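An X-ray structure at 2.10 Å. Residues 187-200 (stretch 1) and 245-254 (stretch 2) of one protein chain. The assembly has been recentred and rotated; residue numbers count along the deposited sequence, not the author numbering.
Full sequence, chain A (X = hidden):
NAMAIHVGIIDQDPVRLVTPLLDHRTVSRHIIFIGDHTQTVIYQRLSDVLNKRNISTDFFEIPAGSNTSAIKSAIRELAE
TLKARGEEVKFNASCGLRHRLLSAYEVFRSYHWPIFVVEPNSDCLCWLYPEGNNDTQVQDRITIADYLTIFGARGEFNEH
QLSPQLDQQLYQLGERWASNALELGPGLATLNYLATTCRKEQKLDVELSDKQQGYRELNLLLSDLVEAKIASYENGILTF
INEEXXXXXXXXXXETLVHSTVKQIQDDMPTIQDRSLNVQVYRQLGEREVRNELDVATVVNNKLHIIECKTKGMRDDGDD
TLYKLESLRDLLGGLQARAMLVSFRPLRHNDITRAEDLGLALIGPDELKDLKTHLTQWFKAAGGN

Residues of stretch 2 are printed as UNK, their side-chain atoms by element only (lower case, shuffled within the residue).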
# COMPACT_ATOMS: atom_id res chain seq x y z
N GLY A 187 -23.91 -13.24 16.29
CA GLY A 187 -24.15 -14.26 15.32
C GLY A 187 -22.96 -14.56 14.45
O GLY A 187 -22.79 -15.71 14.02
N LEU A 188 -22.13 -13.53 14.16
CA LEU A 188 -21.00 -13.72 13.27
C LEU A 188 -19.84 -14.39 13.97
O LEU A 188 -19.10 -15.19 13.36
CB LEU A 188 -20.60 -12.41 12.57
CG LEU A 188 -21.39 -12.14 11.28
CD1 LEU A 188 -21.25 -10.72 10.85
CD2 LEU A 188 -21.00 -13.12 10.17
N ALA A 189 -19.67 -14.09 15.26
CA ALA A 189 -18.86 -14.88 16.14
C ALA A 189 -19.22 -16.39 16.14
O ALA A 189 -18.30 -17.26 16.11
CB ALA A 189 -18.97 -14.34 17.57
N THR A 190 -20.50 -16.73 16.21
CA THR A 190 -20.84 -18.16 16.21
C THR A 190 -20.56 -18.79 14.86
O THR A 190 -20.14 -19.93 14.79
CB THR A 190 -22.31 -18.39 16.53
OG1 THR A 190 -22.64 -17.65 17.73
CG2 THR A 190 -22.59 -19.93 16.75
N LEU A 191 -20.85 -18.05 13.78
CA LEU A 191 -20.56 -18.49 12.41
C LEU A 191 -19.06 -18.67 12.19
O LEU A 191 -18.60 -19.66 11.57
CB LEU A 191 -21.08 -17.46 11.39
CG LEU A 191 -21.05 -17.99 9.95
CD1 LEU A 191 -21.67 -19.39 9.79
CD2 LEU A 191 -21.66 -17.02 8.96
N ASN A 192 -18.28 -17.71 12.70
CA ASN A 192 -16.83 -17.86 12.72
C ASN A 192 -16.36 -19.14 13.42
O ASN A 192 -15.53 -19.85 12.89
CB ASN A 192 -16.15 -16.67 13.36
CG ASN A 192 -14.68 -16.92 13.61
OD1 ASN A 192 -13.86 -16.87 12.68
ND2 ASN A 192 -14.34 -17.20 14.86
N TYR A 193 -16.88 -19.43 14.60
CA TYR A 193 -16.56 -20.72 15.27
C TYR A 193 -16.95 -21.97 14.40
O TYR A 193 -16.15 -22.90 14.26
CB TYR A 193 -17.17 -20.78 16.68
CG TYR A 193 -17.21 -22.18 17.24
CD1 TYR A 193 -16.14 -22.70 17.98
CD2 TYR A 193 -18.30 -23.01 16.98
CE1 TYR A 193 -16.21 -24.00 18.49
CE2 TYR A 193 -18.35 -24.30 17.44
CZ TYR A 193 -17.32 -24.78 18.19
OH TYR A 193 -17.44 -26.08 18.63
N LEU A 194 -18.14 -21.96 13.80
CA LEU A 194 -18.57 -23.03 12.88
C LEU A 194 -17.66 -23.14 11.66
O LEU A 194 -17.21 -24.23 11.31
CB LEU A 194 -20.03 -22.83 12.42
CG LEU A 194 -21.15 -22.88 13.50
CD1 LEU A 194 -22.44 -22.31 12.92
CD2 LEU A 194 -21.43 -24.28 14.00
N ALA A 195 -17.38 -22.03 10.99
CA ALA A 195 -16.41 -22.06 9.87
C ALA A 195 -15.04 -22.60 10.30
O ALA A 195 -14.42 -23.36 9.59
CB ALA A 195 -16.28 -20.67 9.22
N THR A 196 -14.59 -22.21 11.49
CA THR A 196 -13.31 -22.67 12.01
C THR A 196 -13.28 -24.18 12.29
O THR A 196 -12.26 -24.84 12.04
CB THR A 196 -12.96 -21.89 13.26
OG1 THR A 196 -12.78 -20.51 12.90
CG2 THR A 196 -11.68 -22.43 13.90
N THR A 197 -14.38 -24.72 12.81
CA THR A 197 -14.54 -26.17 12.98
C THR A 197 -14.39 -26.94 11.64
O THR A 197 -13.70 -27.98 11.60
CB THR A 197 -15.88 -26.49 13.64
OG1 THR A 197 -15.86 -26.00 14.97
CG2 THR A 197 -16.13 -28.00 13.74
N CYS A 198 -15.02 -26.41 10.58
CA CYS A 198 -14.89 -26.97 9.24
C CYS A 198 -13.44 -26.90 8.80
O CYS A 198 -12.93 -27.89 8.31
CB CYS A 198 -15.74 -26.20 8.21
SG CYS A 198 -17.50 -26.24 8.50
N ARG A 199 -12.81 -25.73 8.92
CA ARG A 199 -11.39 -25.59 8.59
C ARG A 199 -10.50 -26.62 9.29
O ARG A 199 -9.72 -27.30 8.63
CB ARG A 199 -10.86 -24.19 8.89
CG ARG A 199 -9.51 -23.99 8.19
CD ARG A 199 -8.81 -22.68 8.51
NE ARG A 199 -8.57 -22.51 9.94
CZ ARG A 199 -9.27 -21.70 10.73
NH1 ARG A 199 -10.27 -20.97 10.24
NH2 ARG A 199 -8.96 -21.64 12.02
N LYS A 200 -10.62 -26.73 10.61
CA LYS A 200 -9.81 -27.67 11.38
C LYS A 200 -10.09 -29.13 11.04
O LYS A 200 -9.22 -29.97 11.18
CB LYS A 200 -9.99 -27.46 12.88
CG LYS A 200 -9.48 -26.10 13.34
CD LYS A 200 -9.66 -25.90 14.83
CE LYS A 200 -8.97 -24.60 15.23
NZ LYS A 200 -8.93 -24.55 16.71
N UNK A 245 -16.29 -20.02 0.21
CA UNK A 245 -17.49 -19.72 1.03
C UNK A 245 -17.23 -19.99 2.49
O UNK A 245 -17.67 -19.25 3.34
c UNK A 245 -18.70 -20.53 0.55
N UNK A 246 -16.53 -21.06 2.81
CA UNK A 246 -16.15 -21.26 4.20
C UNK A 246 -15.25 -20.13 4.75
O UNK A 246 -15.48 -19.63 5.83
c UNK A 246 -15.46 -22.61 4.41
n UNK A 246 -11.76 -21.31 6.77
n UNK A 246 -10.47 -22.20 5.06
n UNK A 246 -12.48 -23.22 5.48
c UNK A 246 -11.59 -22.24 5.79
c UNK A 246 -13.75 -23.60 6.14
c UNK A 246 -15.03 -22.81 5.89
N UNK A 247 -14.23 -19.71 4.00
CA UNK A 247 -13.34 -18.61 4.43
C UNK A 247 -14.11 -17.30 4.61
O UNK A 247 -13.77 -16.49 5.48
c UNK A 247 -10.00 -19.83 0.19
c UNK A 247 -10.99 -19.16 3.57
n UNK A 247 -10.17 -18.63 -0.34
n UNK A 247 -9.87 -19.96 1.51
c UNK A 247 -12.25 -18.33 3.38
c UNK A 247 -9.93 -18.85 2.47
n UNK A 247 -9.93 -20.91 -0.60
N UNK A 248 -15.11 -17.11 3.77
CA UNK A 248 -15.89 -15.91 3.72
C UNK A 248 -16.62 -15.80 5.02
O UNK A 248 -16.59 -14.73 5.64
c UNK A 248 -16.88 -15.98 2.57
c UNK A 248 -17.79 -14.78 2.45
c UNK A 248 -19.95 -13.71 2.83
c UNK A 248 -19.51 -12.56 2.17
c UNK A 248 -18.23 -12.51 1.65
c UNK A 248 -19.10 -14.82 2.95
c UNK A 248 -17.38 -13.63 1.77
N UNK A 249 -17.27 -16.91 5.43
CA UNK A 249 -18.04 -16.98 6.71
C UNK A 249 -17.12 -17.01 7.89
O UNK A 249 -17.50 -16.68 9.02
c UNK A 249 -18.92 -18.25 6.74
N UNK A 250 -15.88 -17.42 7.65
CA UNK A 250 -14.92 -17.38 8.71
C UNK A 250 -14.51 -15.94 9.13
O UNK A 250 -14.05 -15.71 10.27
n UNK A 250 -12.19 -19.81 9.46
c UNK A 250 -13.19 -18.93 9.63
c UNK A 250 -13.73 -18.27 8.40
o UNK A 250 -13.67 -18.67 10.73
N UNK A 251 -14.74 -14.97 8.25
CA UNK A 251 -14.39 -13.58 8.55
C UNK A 251 -13.75 -12.83 7.40
O UNK A 251 -13.60 -11.61 7.45
N UNK A 252 -13.37 -13.55 6.34
CA UNK A 252 -12.81 -12.90 5.14
C UNK A 252 -13.84 -12.09 4.38
O UNK A 252 -13.47 -11.42 3.44
o UNK A 252 -9.17 -15.96 4.27
c UNK A 252 -11.20 -14.83 4.86
o UNK A 252 -10.28 -14.81 2.70
c UNK A 252 -10.13 -15.23 3.87
c UNK A 252 -12.21 -13.92 4.20
N UNK A 253 -15.12 -12.17 4.77
CA UNK A 253 -16.15 -11.33 4.16
C UNK A 253 -15.83 -9.81 4.19
O UNK A 253 -16.20 -9.06 3.28
c UNK A 253 -18.08 -9.81 6.63
n UNK A 253 -17.64 -11.07 8.42
c UNK A 253 -18.86 -7.54 6.75
c UNK A 253 -18.83 -7.60 8.13
c UNK A 253 -18.05 -9.82 8.04
c UNK A 253 -17.66 -11.12 6.19
c UNK A 253 -17.53 -11.60 4.80
c UNK A 253 -18.51 -8.64 5.98
c UNK A 253 -18.43 -8.74 8.80
c UNK A 253 -17.41 -11.83 7.31
N UNK A 254 -15.20 -9.35 5.26
CA UNK A 254 -15.04 -7.91 5.49
C UNK A 254 -13.92 -7.37 4.62
O UNK A 254 -14.00 -6.26 4.10
c UNK A 254 -14.48 -6.17 7.25
c UNK A 254 -14.73 -7.64 6.95
c UNK A 254 -15.68 -5.23 6.93
c UNK A 254 -14.08 -6.04 8.71
O HOH W 1 -17.89 -14.82 10.95

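Position 245 carries a single side-chain carbon, which is out of reach of stretch 1; one carbon alone identifies Ala245. At 246 three carbons lead to a nitrogen and then to a carbon bearing two further nitrogens. The CA-to-CB bond points toward stretch 1, and the chain runs past Ala195, Cys198 and Arg199. The terminal group is a guanidinium, and the residue is Arg246. Its CD lies 3.5 Å from Ala195 O and 3.9 Å from Cys198 CB, while Arg199 CG covers one face of the guanidinium, 3.6 Å from Arg246 CZ.

Position 247 repeats the same atom pattern, but its CA-to-CB bond points away and nothing on stretch 1 is touched; this is Arg247. At 248 one carbon precedes a ring of six carbons with no oxygen attached, hence Phe248, which also makes no contact with stretch 1. Position 249 again has one carbon, its CB, packed 3.7 Å from Leu191 CD2 and 4.4 Å from Ala195 CB. It is Ala249, and its small side chain accompanies a close approach of the two backbones.

The side chain at 250 has two carbons, the second carrying one oxygen and one nitrogen. These four atoms sit among Asn192, Ala195, Thr196 and Arg199. A terminal amide on so short a chain is that of Asn250, whose CG lies 3.6 Å from Ala195 CB. The orientation of its amide is left open.

No side-chain atom exists at 251, so the residue is Gly251. With phi near 138° and psi near -11°, a CB here would be jammed against the carbonyl oxygen of the preceding residue. Position 252 has three carbons, the third bearing two oxygens, and stays clear of stretch 1: Glu252. At 253 one carbon leads into fused five- and six-membered rings of eight carbons and one nitrogen, which reach the side chain of Leu188. This is Trp253, and its CZ2 meets Leu188 CD1 at 4.0 Å. The four carbons at 254 fork at the second, giving Leu254, out of reach of stretch 1.

The two helices cross at -137°, their axes approaching to 7.7 Å, and CA of Asn192 and CA of Asn250 lie only 4.5 Å apart. Asn250 acts as a knob among Asn192, Ala195, Thr196 and Arg199, and Leu191 with Ala249 and Leu188 with Trp253 add apolar contacts beside it. Water 1 bridges the backbones, donating to Leu188 O and Ala249 O, each 2.7 Å from the water O. The contact buries 494 Å², both sides summed, and packing is its clear component, with a wider pi-type turn at 248-252 spanning the Asn250 knob.

Stretch 2, residues 245-254: ARRFANGEWL
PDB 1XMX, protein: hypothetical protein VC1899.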